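Local coordinates for glycoside hydrolase, GH17 family (Formosa sp. Hel1_33_131, PDB 6FCG), which probably hydrolyses internal beta-1,3-glucosidic bonds of laminarin, the storage glucan of marine microalgae, as an endo-acting laminarinase, at residues K76-A80 with M81-I85. Residues are numbered along the deposited sequence; the frame is centred on the assembly and turned at random.
Sequences KILHA and MNIRI
Arg-84 folds back on the last helical turn and lays its guanidinium flat on the ring of His-79. The centres are 3.7 Å apart and the planes only 8° from parallel. CE1 of the ring sits over the middle of the guanidinium. With CG anti to the backbone N (chi1 -179°), the His-79 ring reaches Arg-84; a bend at chi2 (-66°) brings the guanidinium back against the helix end. NH1 also bonds His-79 O at 2.9 Å, nearly straight and on a lone pair in the carbonyl plane. The same nitrogen donates to Ile-83 O at 3.0 Å, from above that carbonyl plane. Two acceptors in the guanidinium plane thus fix its rotation. Phe-113 also stacks on His-79. A leucine in place of Arg-84 would probably leave His-79 O with one donor fewer and the imidazole without its flat cationic partner.

The packed side is apolar. Leu-78 CB meets Ile-83 CB at 3.9 Å, and Ile-83 continues onto Ile-52 of the neighbouring strand. Met-81, also buried, leads its end away from the helix turn and packs on Tyr-333 and Phe-392. On the solvent side, Asn-82 is exposed, and its CB points away from the helix.

The backbone closes the turn. Ile-83 N bonds Leu-78 O at 3.1 Å, and Asn-82 N bonds His-79 O at 3.1 Å. With positive phi at Asn-82, this is a Schellman motif. It ends helix 68-80 and leads into strand 83-87, within a beta-alpha-beta unit of the TIM-barrel fold expected for family GH17.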
loop_
_atom_site.group_PDB
_atom_site.type_symbol
_atom_site.label_atom_id
_atom_site.label_comp_id
_atom_site.label_asym_id
_atom_site.label_seq_id
_atom_site.Cartn_x
_atom_site.Cartn_y
_atom_site.Cartn_z
ATOM N N LYS A 76 2.826 28.461 -40.200
ATOM C CA LYS A 76 2.068 29.711 -40.172
ATOM C C LYS A 76 1.677 30.065 -38.739
ATOM O O LYS A 76 1.857 31.216 -38.328
ATOM C CB LYS A 76 0.837 29.677 -41.078
ATOM C CG LYS A 76 1.138 29.561 -42.574
ATOM C CD LYS A 76 -0.008 30.053 -43.459
ATOM C CE LYS A 76 -0.035 29.422 -44.847
ATOM N NZ LYS A 76 -1.231 28.601 -45.135
ATOM N N ILE A 77 1.190 29.071 -37.985
ATOM C CA ILE A 77 0.853 29.231 -36.571
ATOM C C ILE A 77 2.048 29.702 -35.724
ATOM O O ILE A 77 1.924 30.629 -34.896
ATOM C CB ILE A 77 0.286 27.921 -35.980
ATOM C CG1 ILE A 77 -1.073 27.614 -36.570
ATOM C CG2 ILE A 77 0.170 27.993 -34.450
ATOM C CD1 ILE A 77 -1.454 26.160 -36.499
ATOM N N LEU A 78 3.194 29.064 -35.894
ATOM C CA LEU A 78 4.357 29.432 -35.106
ATOM C C LEU A 78 4.830 30.812 -35.461
ATOM O O LEU A 78 5.276 31.573 -34.590
ATOM C CB LEU A 78 5.491 28.411 -35.301
ATOM C CG LEU A 78 5.216 26.990 -34.810
ATOM C CD1 LEU A 78 6.452 26.137 -35.016
ATOM C CD2 LEU A 78 4.802 26.977 -33.351
ATOM N N HIS A 79 4.826 31.115 -36.754
ATOM C CA HIS A 79 5.294 32.412 -37.238
ATOM C C HIS A 79 4.425 33.543 -36.704
ATOM O O HIS A 79 4.944 34.597 -36.314
ATOM C CB HIS A 79 5.316 32.436 -38.768
ATOM C CG HIS A 79 5.798 33.727 -39.331
ATOM N ND1 HIS A 79 7.133 33.973 -39.574
ATOM C CD2 HIS A 79 5.136 34.869 -39.625
ATOM C CE1 HIS A 79 7.269 35.207 -40.026
ATOM N NE2 HIS A 79 6.074 35.770 -40.054
ATOM N N ALA A 80 3.121 33.308 -36.648
ATOM C CA ALA A 80 2.169 34.266 -36.087
ATOM C C ALA A 80 2.470 34.604 -34.632
ATOM O O ALA A 80 2.272 35.732 -34.212
ATOM C CB ALA A 80 0.750 33.730 -36.219
ATOM N N MET A 81 2.971 33.616 -33.888
ATOM C CA MET A 81 3.423 33.731 -32.492
ATOM C C MET A 81 4.795 34.354 -32.259
ATOM O O MET A 81 5.235 34.390 -31.123
ATOM C CB MET A 81 3.589 32.331 -31.929
ATOM C CG MET A 81 2.466 31.765 -31.130
ATOM S SD MET A 81 3.018 30.136 -30.563
ATOM C CE MET A 81 4.160 30.659 -29.262
ATOM N N ASN A 82 5.484 34.809 -33.297
ATOM C CA ASN A 82 6.883 35.306 -33.200
ATOM C C ASN A 82 7.966 34.259 -33.034
ATOM O O ASN A 82 9.097 34.600 -32.698
ATOM C CB ASN A 82 7.079 36.369 -32.122
ATOM C CG ASN A 82 6.354 37.628 -32.439
ATOM O OD1 ASN A 82 6.631 38.258 -33.454
ATOM N ND2 ASN A 82 5.413 38.012 -31.583
ATOM N N ILE A 83 7.657 32.999 -33.305
ATOM C CA ILE A 83 8.713 31.984 -33.352
ATOM C C ILE A 83 9.447 32.203 -34.667
ATOM O O ILE A 83 8.814 32.294 -35.724
ATOM C CB ILE A 83 8.150 30.539 -33.306
ATOM C CG1 ILE A 83 7.221 30.300 -32.095
ATOM C CG2 ILE A 83 9.264 29.521 -33.374
ATOM C CD1 ILE A 83 7.859 30.257 -30.743
ATOM N N ARG A 84 10.773 32.278 -34.608
ATOM C CA ARG A 84 11.605 32.413 -35.812
ATOM C C ARG A 84 12.655 31.350 -36.008
ATOM O O ARG A 84 13.315 31.315 -37.049
ATOM C CB ARG A 84 12.293 33.788 -35.813
ATOM C CG ARG A 84 11.352 34.992 -35.875
ATOM C CD ARG A 84 10.610 35.051 -37.212
ATOM N NE ARG A 84 9.662 36.156 -37.263
ATOM C CZ ARG A 84 8.371 36.090 -36.952
ATOM N NH1 ARG A 84 7.795 34.952 -36.551
ATOM N NH2 ARG A 84 7.640 37.193 -37.047
ATOM N N ILE A 85 12.875 30.497 -35.019
ATOM C CA ILE A 85 13.804 29.381 -35.219
ATOM C C ILE A 85 13.264 28.129 -34.564
ATOM O O ILE A 85 12.722 28.172 -33.456
ATOM C CB ILE A 85 15.252 29.735 -34.783
ATOM C CG1 ILE A 85 16.166 28.552 -35.002
ATOM C CG2 ILE A 85 15.306 30.202 -33.330
ATOM C CD1 ILE A 85 17.625 28.932 -35.052
#